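Local structure of peroxisomal membrane protein PEX15 (Saccharomyces cerevisiae, 5VXV) at residues 83-88 with 95-100; 120-125 with 155-160; 128-133 with 147-152; 173-176 with 180-183; 188-193 with 197-202. The protein docks the PEX1-PEX6 AAA ATPase, which extracts the PEX5 receptor, at the peroxisome membrane, the present chain being a piece of the docking factor's probably cytoplasmic region. One frame throughout, in Å; residues are numbered along the deposited sequence.

From the N terminus, interaction 1 comes first and closes a short loop between helices 75-86 and 91-108. The chain then runs through helix 112-136 and back along helix 143-161, and this hairpin is fastened twice: interaction 3 lies nearer the turn and is nested inside the larger loop closed by interaction 2. Asn95 of interaction 1 bonds Glu148 of interaction 3, so helix 91-108 is tied to the hairpin. Interactions 4 and 5 follow in series, each closing a short loop. Leu181 of interaction 4 packs on Ile130, Ile200 of interaction 5 on Ile150, and Ser182 bonds Glu197, which joins the C-terminal helices to the hairpin and to each other. None of the five cross.

Interaction 1 (83-88 with 95-100); sequences IILGDL and NKFFRC
Phe97 meets Ile84 and Leu85 where two consecutive helices of this all-alpha domain, 75-86 and 91-108, pack against each other across a short connection. It has the most surface buried here. Its CG lies anti to the backbone N (chi1 175°), which sends the ring out from helix 91-108 toward the end of helix 75-86. Ile84, modelled in two conformers, reaches this phenylalanine with two branches: in the conformer described here, Ile84 CD1 sits 3.6 Å from Phe97 CD1 and approaches the ring obliquely, while the other branch, Ile84 CG2, comes to 4.1 Å from Phe97 CB. A branched aliphatic chain suits the place because one branch can reach the ring and the other its root.

Leu85 works on the other ortho carbon of the same ring, with CD1 4.3 Å from Phe97 CD2, and also reaches Phe98. The contact is apolar throughout, as befits residues that are mostly buried. Helix 112-136 packs here too, with Phe129 against Leu85 and Met126 against Phe98; Phe97 also packs back on Cys77 and Thr80 of helix 75-86.

Leu85 and Phe98 cross at about a right angle, and both leucine methyls come to the CZ end of the ring from the same side: CD2 is 4.1 Å and CD1 4.2 Å from Phe98 CZ.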
# COMPACT_ATOMS: atom_id res chain seq x y z
N ILE A 83 -7.95 -9.92 6.43
CA ILE A 83 -9.24 -9.26 6.20
C ILE A 83 -9.18 -8.41 4.93
O ILE A 83 -10.07 -8.48 4.08
CB ILE A 83 -9.64 -8.41 7.42
CG1 ILE A 83 -9.87 -9.30 8.64
CG2 ILE A 83 -10.89 -7.58 7.11
CD1 ILE A 83 -10.03 -8.53 9.94
N ILE A 84 -8.14 -7.59 4.80
CA ILE A 84 -8.09 -6.63 3.70
C ILE A 84 -7.77 -7.35 2.39
O ILE A 84 -8.45 -7.15 1.38
CB ILE A 84 -7.07 -5.52 4.02
CG1 ILE A 84 -7.61 -4.66 5.16
CG2 ILE A 84 -6.81 -4.65 2.78
CD1 ILE A 84 -6.68 -3.56 5.64
N LEU A 85 -6.73 -8.18 2.39
CA LEU A 85 -6.40 -8.92 1.17
C LEU A 85 -7.48 -9.95 0.83
O LEU A 85 -7.54 -10.41 -0.32
CB LEU A 85 -5.05 -9.62 1.31
CG LEU A 85 -3.81 -8.76 1.01
CD1 LEU A 85 -3.73 -7.54 1.91
CD2 LEU A 85 -2.55 -9.61 1.13
N GLY A 86 -8.33 -10.31 1.80
CA GLY A 86 -9.39 -11.26 1.55
C GLY A 86 -10.56 -10.71 0.77
O GLY A 86 -11.35 -11.49 0.22
N ASP A 87 -10.71 -9.39 0.71
CA ASP A 87 -11.76 -8.75 -0.09
C ASP A 87 -11.13 -8.31 -1.40
O ASP A 87 -10.70 -7.16 -1.55
CB ASP A 87 -12.39 -7.58 0.65
CG ASP A 87 -13.58 -7.00 -0.09
OD1 ASP A 87 -13.83 -7.43 -1.24
OD2 ASP A 87 -14.26 -6.12 0.46
N LEU A 88 -11.07 -9.23 -2.36
CA LEU A 88 -10.46 -8.93 -3.65
C LEU A 88 -11.24 -7.90 -4.45
O LEU A 88 -10.72 -7.40 -5.45
CB LEU A 88 -10.32 -10.22 -4.47
CG LEU A 88 -9.46 -11.33 -3.85
CD1 LEU A 88 -9.42 -12.54 -4.77
CD2 LEU A 88 -8.05 -10.85 -3.55
N ASN A 95 -4.33 -1.55 -1.76
CA ASN A 95 -3.19 -0.69 -2.10
C ASN A 95 -2.89 0.30 -0.98
O ASN A 95 -1.72 0.54 -0.66
CB ASN A 95 -3.48 0.04 -3.41
CG ASN A 95 -3.48 -0.90 -4.61
OD1 ASN A 95 -3.00 -2.03 -4.52
ND2 ASN A 95 -4.02 -0.43 -5.73
N LYS A 96 -3.93 0.88 -0.37
CA LYS A 96 -3.70 1.75 0.78
C LYS A 96 -2.99 1.00 1.90
O LYS A 96 -2.06 1.53 2.52
CB LYS A 96 -5.03 2.33 1.29
CG LYS A 96 -5.68 3.35 0.37
CD LYS A 96 -6.88 4.01 1.03
CE LYS A 96 -7.54 5.00 0.08
NZ LYS A 96 -8.68 5.74 0.71
N PHE A 97 -3.42 -0.23 2.18
CA PHE A 97 -2.79 -1.01 3.24
C PHE A 97 -1.31 -1.22 2.95
O PHE A 97 -0.46 -1.02 3.83
CB PHE A 97 -3.50 -2.36 3.39
CG PHE A 97 -2.84 -3.29 4.36
CD1 PHE A 97 -3.13 -3.22 5.72
CD2 PHE A 97 -1.91 -4.22 3.93
CE1 PHE A 97 -2.51 -4.06 6.61
CE2 PHE A 97 -1.29 -5.07 4.82
CZ PHE A 97 -1.59 -4.99 6.17
N PHE A 98 -0.97 -1.61 1.72
CA PHE A 98 0.44 -1.80 1.38
C PHE A 98 1.23 -0.51 1.55
O PHE A 98 2.35 -0.51 2.06
CB PHE A 98 0.58 -2.34 -0.05
CG PHE A 98 0.21 -3.80 -0.20
CD1 PHE A 98 0.57 -4.73 0.76
CD2 PHE A 98 -0.50 -4.23 -1.31
CE1 PHE A 98 0.23 -6.06 0.62
CE2 PHE A 98 -0.84 -5.57 -1.46
CZ PHE A 98 -0.47 -6.48 -0.49
N ARG A 99 0.64 0.63 1.15
CA ARG A 99 1.34 1.90 1.32
C ARG A 99 1.58 2.20 2.80
O ARG A 99 2.61 2.78 3.16
CB ARG A 99 0.55 3.03 0.66
CG ARG A 99 0.62 3.01 -0.86
CD ARG A 99 0.20 4.35 -1.46
NE ARG A 99 -1.22 4.63 -1.26
CZ ARG A 99 -2.18 4.36 -2.15
NH1 ARG A 99 -1.89 3.80 -3.32
NH2 ARG A 99 -3.44 4.66 -1.86
N CYS A 100 0.65 1.81 3.67
CA CYS A 100 0.84 2.01 5.10
C CYS A 100 1.97 1.14 5.64
O CYS A 100 2.76 1.59 6.47
CB CYS A 100 -0.46 1.74 5.85
SG CYS A 100 -1.75 2.97 5.56

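Interaction 2 (120-125 with 155-160); sequences LELESI and FQVKVK
Val157 packs its two methyls against neighbouring residues of helix 112-136, forming the close part of a contact between the roughly antiparallel helices 112-136 and 143-161; the axes of the two short segments make an angle of 140°. Val157 CG1 lies 3.6 Å from Glu123 CG, so the aliphatic part of the glutamate serves as a greasy surface, and Val157 CG2 meets Leu122 CD2 at 4.0 Å. Ile102 of helix 91-108 covers both Leu122 and Val157 on the buried side.

Toward the partly exposed side the contact turns ionic. Lys158 folds back through bends at chi2 and chi3, bringing NZ to within 2.8 Å of Glu123 OE2 in a salt bridge. The ammonium comes from above the carboxylate, 63° out of its plane. The same oxygen is hydrogen-bonded to His162 NE2, so two nitrogen groups grip it. With an alanine here in place of Glu123, Lys158 NZ and His162 would probably lose their shared acceptor, and a gap would be likely beside Val157 CG1.

Between lysine and histidine, Glu123 would be expected to stay ionised, its stem packing with the apolar side chains and its carboxylate holding the two nitrogens.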
# COMPACT_ATOMS: atom_id res chain seq x y z
N LEU A 120 12.21 -7.08 2.06
CA LEU A 120 12.17 -8.38 1.41
C LEU A 120 10.91 -9.15 1.80
O LEU A 120 10.29 -9.81 0.96
CB LEU A 120 13.42 -9.19 1.77
CG LEU A 120 14.57 -9.11 0.77
CD1 LEU A 120 14.96 -7.67 0.49
CD2 LEU A 120 15.78 -9.90 1.27
N GLU A 121 10.51 -9.07 3.08
CA GLU A 121 9.26 -9.70 3.50
C GLU A 121 8.07 -9.11 2.75
O GLU A 121 7.18 -9.84 2.31
CB GLU A 121 9.06 -9.54 5.00
CG GLU A 121 10.01 -10.35 5.86
CD GLU A 121 9.70 -10.24 7.34
OE1 GLU A 121 8.54 -9.92 7.68
OE2 GLU A 121 10.61 -10.46 8.16
N LEU A 122 8.04 -7.78 2.61
CA LEU A 122 6.94 -7.14 1.89
C LEU A 122 6.93 -7.55 0.43
O LEU A 122 5.86 -7.75 -0.15
CB LEU A 122 7.06 -5.62 2.03
CG LEU A 122 5.98 -4.81 1.30
CD1 LEU A 122 4.60 -5.10 1.86
CD2 LEU A 122 6.30 -3.33 1.39
N GLU A 123 8.11 -7.64 -0.19
CA GLU A 123 8.17 -8.07 -1.59
C GLU A 123 7.48 -9.41 -1.78
O GLU A 123 6.68 -9.59 -2.71
CB GLU A 123 9.63 -8.14 -2.05
CG GLU A 123 10.29 -6.79 -2.25
CD GLU A 123 11.77 -6.90 -2.55
OE1 GLU A 123 12.34 -8.00 -2.36
OE2 GLU A 123 12.37 -5.89 -2.97
N SER A 124 7.77 -10.37 -0.90
CA SER A 124 7.14 -11.69 -1.01
C SER A 124 5.64 -11.60 -0.79
O SER A 124 4.86 -12.21 -1.54
CB SER A 124 7.77 -12.65 0.01
OG SER A 124 9.13 -12.89 -0.30
N ILE A 125 5.21 -10.86 0.23
CA ILE A 125 3.78 -10.71 0.50
C ILE A 125 3.07 -10.13 -0.72
O ILE A 125 2.01 -10.63 -1.14
CB ILE A 125 3.56 -9.83 1.75
CG1 ILE A 125 3.94 -10.62 3.00
CG2 ILE A 125 2.11 -9.35 1.83
CD1 ILE A 125 4.06 -9.77 4.26
N PHE A 155 7.71 1.29 -7.83
CA PHE A 155 8.21 2.62 -7.49
C PHE A 155 8.41 2.80 -5.99
O PHE A 155 9.35 3.49 -5.57
CB PHE A 155 7.25 3.69 -8.03
CG PHE A 155 7.17 3.72 -9.53
CD1 PHE A 155 8.31 3.79 -10.30
CD2 PHE A 155 5.94 3.69 -10.16
CE1 PHE A 155 8.24 3.81 -11.68
CE2 PHE A 155 5.86 3.71 -11.54
CZ PHE A 155 7.01 3.77 -12.30
N GLN A 156 7.56 2.21 -5.16
CA GLN A 156 7.70 2.40 -3.72
C GLN A 156 8.59 1.34 -3.07
O GLN A 156 9.30 1.66 -2.10
CB GLN A 156 6.33 2.40 -3.04
CG GLN A 156 5.41 3.51 -3.54
CD GLN A 156 4.42 3.98 -2.49
OE1 GLN A 156 4.68 3.87 -1.29
NE2 GLN A 156 3.29 4.51 -2.94
N VAL A 157 8.58 0.11 -3.57
CA VAL A 157 9.34 -0.96 -2.93
C VAL A 157 10.69 -1.13 -3.63
O VAL A 157 11.74 -0.95 -3.01
CB VAL A 157 8.54 -2.28 -2.92
CG1 VAL A 157 9.31 -3.36 -2.18
CG2 VAL A 157 7.18 -2.06 -2.28
N LYS A 158 10.68 -1.48 -4.92
CA LYS A 158 11.95 -1.76 -5.60
C LYS A 158 12.81 -0.51 -5.71
O LYS A 158 14.04 -0.58 -5.58
CB LYS A 158 11.70 -2.36 -6.99
CG LYS A 158 10.86 -3.63 -7.02
CD LYS A 158 11.34 -4.72 -6.06
CE LYS A 158 12.76 -5.18 -6.37
NZ LYS A 158 13.09 -6.46 -5.66
N VAL A 159 12.19 0.65 -5.95
CA VAL A 159 12.93 1.90 -6.10
C VAL A 159 13.17 2.54 -4.73
O VAL A 159 14.31 2.61 -4.27
CB VAL A 159 12.19 2.88 -7.04
CG1 VAL A 159 12.80 4.28 -6.99
CG2 VAL A 159 12.21 2.35 -8.46
N LYS A 160 12.10 2.98 -4.07
CA LYS A 160 12.26 3.85 -2.91
C LYS A 160 12.85 3.10 -1.72
O LYS A 160 13.85 3.54 -1.13
CB LYS A 160 10.92 4.49 -2.54
CG LYS A 160 11.02 5.47 -1.38

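Interaction 3 (128-133 with 147-152); sequences DFIFVY and QELIEI
Ile130 fits against Leu149 and Ile150 in a buried, wholly apolar contact between the two antiparallel helices of a hairpin, 112-136 and 143-161; the axes of the two short segments run 11.5 Å apart at an angle of 163°. Ile130 and Leu149 slide past each other in opposite directions, with Ile130 CG1 3.8 Å from Leu149 CD2. The same methyl also touches the Phe129 ring at its edge, near the ring plane, 3.9 Å from CE2.

On the other flank Ile130 CD1 meets Ile150 CD1 at 3.6 Å. Ile150 bends at both torsions (chi1 -55°, chi2 -58°), which turns that methyl back toward its partner. Cutting Ile130 back to an alanine would probably open a gap between the helices and deprive Ile150 CD1 and Leu149 CD2 of the partner they share.

The layer extends outward: Phe129 packs on Ile94 of helix 91-108, and Ile150 on Ile200 of helix 196-217. Polar groups keep to other faces, as in the bond from Gln147 NE2 to Glu151 OE2, an oxygen that also bonds Ser203 OG. With branched aliphatic chains and one aromatic edge, the contact probably depends on shape and on exclusion of water, as suits a buried seam.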
# COMPACT_ATOMS: atom_id res chain seq x y z
N ASP A 128 3.26 -12.57 -3.91
CA ASP A 128 2.31 -13.65 -3.68
C ASP A 128 0.88 -13.18 -3.89
O ASP A 128 0.07 -13.88 -4.50
CB ASP A 128 2.47 -14.22 -2.27
CG ASP A 128 3.69 -15.12 -2.12
OD1 ASP A 128 4.24 -15.58 -3.14
OD2 ASP A 128 4.08 -15.38 -0.96
N PHE A 129 0.55 -11.98 -3.40
CA PHE A 129 -0.81 -11.50 -3.55
C PHE A 129 -1.13 -11.18 -5.00
O PHE A 129 -2.26 -11.43 -5.46
CB PHE A 129 -1.07 -10.26 -2.70
CG PHE A 129 -2.40 -9.64 -2.99
CD1 PHE A 129 -3.55 -10.22 -2.50
CD2 PHE A 129 -2.50 -8.53 -3.81
CE1 PHE A 129 -4.78 -9.69 -2.79
CE2 PHE A 129 -3.74 -8.00 -4.10
CZ PHE A 129 -4.88 -8.58 -3.59
N ILE A 130 -0.18 -10.61 -5.74
CA ILE A 130 -0.41 -10.32 -7.15
C ILE A 130 -0.82 -11.58 -7.89
O ILE A 130 -1.75 -11.56 -8.71
CB ILE A 130 0.83 -9.66 -7.77
CG1 ILE A 130 1.03 -8.25 -7.20
CG2 ILE A 130 0.70 -9.57 -9.29
CD1 ILE A 130 2.39 -7.65 -7.48
N PHE A 131 -0.15 -12.70 -7.62
CA PHE A 131 -0.52 -13.96 -8.26
C PHE A 131 -1.94 -14.36 -7.89
O PHE A 131 -2.73 -14.76 -8.75
CB PHE A 131 0.46 -15.07 -7.89
CG PHE A 131 0.08 -16.41 -8.44
CD1 PHE A 131 0.52 -16.81 -9.69
CD2 PHE A 131 -0.73 -17.28 -7.72
CE1 PHE A 131 0.17 -18.04 -10.21
CE2 PHE A 131 -1.09 -18.51 -8.24
CZ PHE A 131 -0.64 -18.89 -9.49
N VAL A 132 -2.27 -14.27 -6.60
CA VAL A 132 -3.63 -14.59 -6.16
C VAL A 132 -4.64 -13.73 -6.91
O VAL A 132 -5.66 -14.22 -7.39
CB VAL A 132 -3.76 -14.40 -4.63
CG1 VAL A 132 -5.22 -14.51 -4.19
CG2 VAL A 132 -2.92 -15.44 -3.90
N TYR A 133 -4.36 -12.42 -7.01
CA TYR A 133 -5.35 -11.51 -7.58
C TYR A 133 -5.58 -11.81 -9.06
O TYR A 133 -6.73 -11.92 -9.50
CB TYR A 133 -4.92 -10.06 -7.39
CG TYR A 133 -5.97 -9.10 -7.89
CD1 TYR A 133 -7.07 -8.78 -7.11
CD2 TYR A 133 -5.89 -8.56 -9.16
CE1 TYR A 133 -8.05 -7.92 -7.57
CE2 TYR A 133 -6.87 -7.70 -9.64
CZ TYR A 133 -7.95 -7.39 -8.84
OH TYR A 133 -8.92 -6.54 -9.32
N GLN A 147 -3.05 -1.65 -12.06
CA GLN A 147 -1.94 -0.78 -12.44
C GLN A 147 -1.32 -0.14 -11.20
O GLN A 147 -0.10 -0.11 -11.05
CB GLN A 147 -2.41 0.30 -13.42
CG GLN A 147 -1.27 1.24 -13.84
CD GLN A 147 -1.73 2.43 -14.66
OE1 GLN A 147 -2.92 2.62 -14.89
NE2 GLN A 147 -0.78 3.25 -15.08
N GLU A 148 -2.16 0.39 -10.31
CA GLU A 148 -1.64 1.04 -9.11
C GLU A 148 -0.86 0.07 -8.25
O GLU A 148 0.20 0.41 -7.71
CB GLU A 148 -2.79 1.66 -8.30
CG GLU A 148 -2.32 2.43 -7.07
CD GLU A 148 -3.46 3.09 -6.31
OE1 GLU A 148 -4.31 2.37 -5.74
OE2 GLU A 148 -3.52 4.34 -6.28
N LEU A 149 -1.36 -1.16 -8.11
CA LEU A 149 -0.69 -2.17 -7.29
C LEU A 149 0.71 -2.46 -7.81
O LEU A 149 1.68 -2.50 -7.05
CB LEU A 149 -1.53 -3.44 -7.25
CG LEU A 149 -0.91 -4.66 -6.57
CD1 LEU A 149 -0.61 -4.37 -5.10
CD2 LEU A 149 -1.83 -5.86 -6.71
N ILE A 150 0.85 -2.66 -9.13
CA ILE A 150 2.16 -2.95 -9.68
C ILE A 150 3.08 -1.74 -9.53
O ILE A 150 4.28 -1.88 -9.27
CB ILE A 150 2.05 -3.39 -11.15
CG1 ILE A 150 1.09 -4.59 -11.28
CG2 ILE A 150 3.42 -3.75 -11.71
CD1 ILE A 150 1.48 -5.81 -10.46
N GLU A 151 2.53 -0.53 -9.68
CA GLU A 151 3.37 0.65 -9.58
C GLU A 151 3.81 0.91 -8.14
O GLU A 151 4.90 1.45 -7.92
CB GLU A 151 2.65 1.85 -10.20
CG GLU A 151 2.54 1.71 -11.72
CD GLU A 151 2.10 2.97 -12.42
OE1 GLU A 151 1.76 3.96 -11.73
OE2 GLU A 151 2.08 2.97 -13.67
N ILE A 152 3.00 0.52 -7.15
CA ILE A 152 3.49 0.53 -5.77
C ILE A 152 4.69 -0.39 -5.63
O ILE A 152 5.73 -0.01 -5.08
CB ILE A 152 2.37 0.14 -4.79
CG1 ILE A 152 1.28 1.20 -4.75
CG2 ILE A 152 2.94 -0.07 -3.38
CD1 ILE A 152 0.02 0.75 -4.03

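Interaction 4 (173-176 with 180-183); sequences ALCK and KLSP
Ser182 N gives its hydrogen to a water whose oxygen lies 2.9 Å away, and the same water stands 2.9 Å from Cys175 O, where it can donate in return. The bridge joins the last turn of helix 168-177 to the beginning of helix 181-187. An amide N-H near the start of a helix often lacks a carbonyl one turn earlier, a carbonyl near the end of one often lacks a later N-H, and a water between them can meet both needs.

The side chains pack beside this bridge. Leu181, its CG anti to the backbone N (chi1 -173°), points across the turn and sets CD2 3.6 Å from Leu174 CD2 and 3.7 Å from Leu174 CG. The two leucines cross obliquely, and Ile130 of helix 112-136 packs on Leu181. Small and weakly polar, Cys175 fills the space nearer the water: its SG is 3.8 Å from Ser182 CB and 4.1 Å from Leu181 CD2. The serine hydroxyl turns to another partner, Glu197 OE2 on helix 196-217.

Apolar contact between buried leucines and a water bridge beside it thus hold the short connection between two helices, the water probably meeting backbone needs common at helix ends.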
# COMPACT_ATOMS: atom_id res chain seq x y z
N ALA A 173 11.88 -8.23 -14.49
CA ALA A 173 12.27 -9.16 -13.43
C ALA A 173 11.05 -9.70 -12.69
O ALA A 173 10.96 -10.90 -12.42
CB ALA A 173 13.23 -8.48 -12.46
N LEU A 174 10.11 -8.82 -12.34
CA LEU A 174 8.89 -9.27 -11.69
C LEU A 174 8.14 -10.26 -12.57
O LEU A 174 7.63 -11.27 -12.08
CB LEU A 174 8.00 -8.06 -11.36
CG LEU A 174 6.62 -8.37 -10.78
CD1 LEU A 174 6.73 -9.13 -9.48
CD2 LEU A 174 5.85 -7.07 -10.59
N CYS A 175 8.07 -9.99 -13.87
CA CYS A 175 7.37 -10.88 -14.79
C CYS A 175 8.04 -12.24 -14.93
O CYS A 175 7.37 -13.21 -15.28
CB CYS A 175 7.25 -10.21 -16.16
SG CYS A 175 6.11 -8.82 -16.17
N LYS A 176 9.35 -12.33 -14.66
CA LYS A 176 10.02 -13.63 -14.70
C LYS A 176 9.75 -14.44 -13.45
O LYS A 176 9.73 -15.68 -13.51
CB LYS A 176 11.52 -13.44 -14.91
CG LYS A 176 11.90 -12.97 -16.30
CD LYS A 176 13.41 -12.79 -16.45
CE LYS A 176 13.80 -12.38 -17.86
N LYS A 180 2.65 -15.52 -15.12
CA LYS A 180 1.31 -15.16 -15.56
C LYS A 180 1.12 -13.65 -15.72
O LYS A 180 0.10 -13.23 -16.28
CB LYS A 180 0.26 -15.66 -14.56
CG LYS A 180 -0.08 -17.14 -14.66
CD LYS A 180 -1.26 -17.48 -13.76
CE LYS A 180 -1.55 -18.97 -13.74
NZ LYS A 180 -2.81 -19.29 -13.01
N LEU A 181 2.08 -12.84 -15.27
CA LEU A 181 1.80 -11.41 -15.10
C LEU A 181 1.77 -10.67 -16.44
O LEU A 181 0.80 -9.98 -16.75
CB LEU A 181 2.83 -10.78 -14.17
CG LEU A 181 2.55 -9.32 -13.79
CD1 LEU A 181 1.18 -9.17 -13.13
CD2 LEU A 181 3.64 -8.79 -12.88
N SER A 182 2.84 -10.77 -17.22
CA SER A 182 2.87 -10.04 -18.49
C SER A 182 1.70 -10.41 -19.38
O SER A 182 1.06 -9.49 -19.93
CB SER A 182 4.22 -10.26 -19.19
OG SER A 182 4.23 -9.63 -20.46
N PRO A 183 1.36 -11.69 -19.58
CA PRO A 183 0.16 -12.00 -20.37
C PRO A 183 -1.09 -11.30 -19.86
O PRO A 183 -1.87 -10.76 -20.67
CB PRO A 183 0.05 -13.53 -20.24
CG PRO A 183 1.44 -13.99 -19.97
CD PRO A 183 2.10 -12.90 -19.18
O HOH W 1 5.13 -12.49 -16.93

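Interaction 5 (188-193 with 197-202); sequences LYLSKD and EDAILN
Asp193 O and Asp198 OD2 face each other, two oxygen acceptors 3.6 Å apart, and a water mediates between them. The water donates to Asp193 O at 2.6 Å, and more weakly to Asp198 OD2 at 3.2 Å, so each of its hydrogens serves one acceptor and probably relieves the repulsion expected between two acceptor oxygens. The loop around Asp193 doubles back just before the short strand 194-195, and Leu190 and Ser191 both face Val194 in a classic beta bulge. Asp193 has the left-handed backbone conformation (phi 64°), which aspartate tolerates better than most residues; its CB points away from the helix, and its carbonyl makes the contact.

Asp198 lies in the first turn of helix 196-217, and its OD2 also accepts the N-H of Ser195, the residue just before that helix. An acidic side chain suits this place, because it is likely to interact well with the positive end of the helix dipole.

At the other end of this surface contact, Leu190 points toward Ala199, and Gln147 of helix 143-161 touches both. The small alanine side chain faces the leucine, but the 3.3 Å between Leu190 CD1 and Ala199 CB is shorter than usual carbon packing, and the exact placing of that leucine methyl is therefore doubtful.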
# COMPACT_ATOMS: atom_id res chain seq x y z
N LEU A 188 -5.12 -6.54 -20.81
CA LEU A 188 -6.08 -5.66 -20.16
C LEU A 188 -5.74 -4.22 -20.52
O LEU A 188 -4.56 -3.84 -20.53
CB LEU A 188 -6.06 -5.85 -18.65
CG LEU A 188 -6.41 -7.26 -18.17
CD1 LEU A 188 -6.03 -7.43 -16.71
CD2 LEU A 188 -7.89 -7.54 -18.37
N TYR A 189 -6.76 -3.42 -20.79
CA TYR A 189 -6.58 -2.11 -21.41
C TYR A 189 -7.13 -1.01 -20.52
O TYR A 189 -8.26 -1.09 -20.03
CB TYR A 189 -7.23 -2.08 -22.79
CG TYR A 189 -6.51 -2.97 -23.76
CD1 TYR A 189 -5.40 -2.51 -24.45
CD2 TYR A 189 -6.92 -4.28 -23.96
CE1 TYR A 189 -4.72 -3.33 -25.33
CE2 TYR A 189 -6.25 -5.10 -24.85
CZ TYR A 189 -5.15 -4.62 -25.52
OH TYR A 189 -4.47 -5.44 -26.40
N LEU A 190 -6.31 0.03 -20.33
CA LEU A 190 -6.75 1.27 -19.71
C LEU A 190 -7.47 2.16 -20.71
O LEU A 190 -8.37 2.92 -20.34
CB LEU A 190 -5.55 1.99 -19.11
CG LEU A 190 -4.93 1.28 -17.91
CD1 LEU A 190 -3.44 1.53 -17.81
CD2 LEU A 190 -5.64 1.72 -16.64
N SER A 191 -7.07 2.08 -21.98
CA SER A 191 -7.72 2.78 -23.08
C SER A 191 -7.36 2.03 -24.35
O SER A 191 -6.58 1.07 -24.33
CB SER A 191 -7.28 4.25 -23.15
OG SER A 191 -5.87 4.35 -23.26
N LYS A 192 -7.95 2.46 -25.47
CA LYS A 192 -7.69 1.79 -26.73
C LYS A 192 -6.19 1.77 -27.01
O LYS A 192 -5.53 2.81 -26.99
CB LYS A 192 -8.43 2.48 -27.88
CG LYS A 192 -8.31 1.73 -29.20
CD LYS A 192 -9.13 2.37 -30.30
CE LYS A 192 -8.95 1.63 -31.62
N ASP A 193 -5.66 0.58 -27.27
CA ASP A 193 -4.26 0.38 -27.63
C ASP A 193 -3.30 0.78 -26.52
O ASP A 193 -2.11 0.98 -26.78
CB ASP A 193 -3.91 1.13 -28.92
CG ASP A 193 -4.71 0.64 -30.12
OD1 ASP A 193 -5.12 -0.54 -30.11
OD2 ASP A 193 -4.92 1.43 -31.07
N GLU A 197 0.38 -3.12 -19.17
CA GLU A 197 1.81 -3.22 -19.38
C GLU A 197 2.36 -1.97 -20.06
O GLU A 197 3.38 -1.42 -19.65
CB GLU A 197 2.15 -4.47 -20.20
CG GLU A 197 3.64 -4.59 -20.50
CD GLU A 197 4.04 -5.98 -20.95
OE1 GLU A 197 4.42 -6.14 -22.13
OE2 GLU A 197 3.97 -6.91 -20.12
N ASP A 198 1.68 -1.52 -21.13
CA ASP A 198 2.09 -0.29 -21.80
C ASP A 198 2.18 0.86 -20.82
O ASP A 198 3.16 1.61 -20.80
CB ASP A 198 1.11 0.05 -22.93
CG ASP A 198 1.06 -1.01 -24.02
OD1 ASP A 198 2.06 -1.73 -24.21
OD2 ASP A 198 0.01 -1.11 -24.69
N ALA A 199 1.15 1.02 -19.98
CA ALA A 199 1.10 2.15 -19.06
C ALA A 199 2.22 2.07 -18.03
O ALA A 199 2.84 3.09 -17.71
CB ALA A 199 -0.26 2.20 -18.38
N ILE A 200 2.48 0.88 -17.48
CA ILE A 200 3.52 0.74 -16.47
C ILE A 200 4.88 1.09 -17.06
O ILE A 200 5.68 1.82 -16.46
CB ILE A 200 3.51 -0.68 -15.88
CG1 ILE A 200 2.23 -0.90 -15.07
CG2 ILE A 200 4.74 -0.92 -15.00
CD1 ILE A 200 1.99 -2.33 -14.68
N LEU A 201 5.17 0.57 -18.26
CA LEU A 201 6.46 0.87 -18.88
C LEU A 201 6.60 2.36 -19.18
O LEU A 201 7.68 2.93 -19.01
CB LEU A 201 6.62 0.04 -20.16
CG LEU A 201 6.74 -1.47 -19.92
CD1 LEU A 201 6.53 -2.24 -21.21
CD2 LEU A 201 8.10 -1.81 -19.31
N ASN A 202 5.51 3.00 -19.60
CA ASN A 202 5.55 4.45 -19.81
C ASN A 202 5.80 5.18 -18.49
O ASN A 202 6.57 6.14 -18.45
CB ASN A 202 4.24 4.92 -20.44
CG ASN A 202 4.24 6.41 -20.74
OD1 ASN A 202 4.95 6.87 -21.63
ND2 ASN A 202 3.44 7.16 -19.99
O HOH W 2 0.37 1.69 -26.19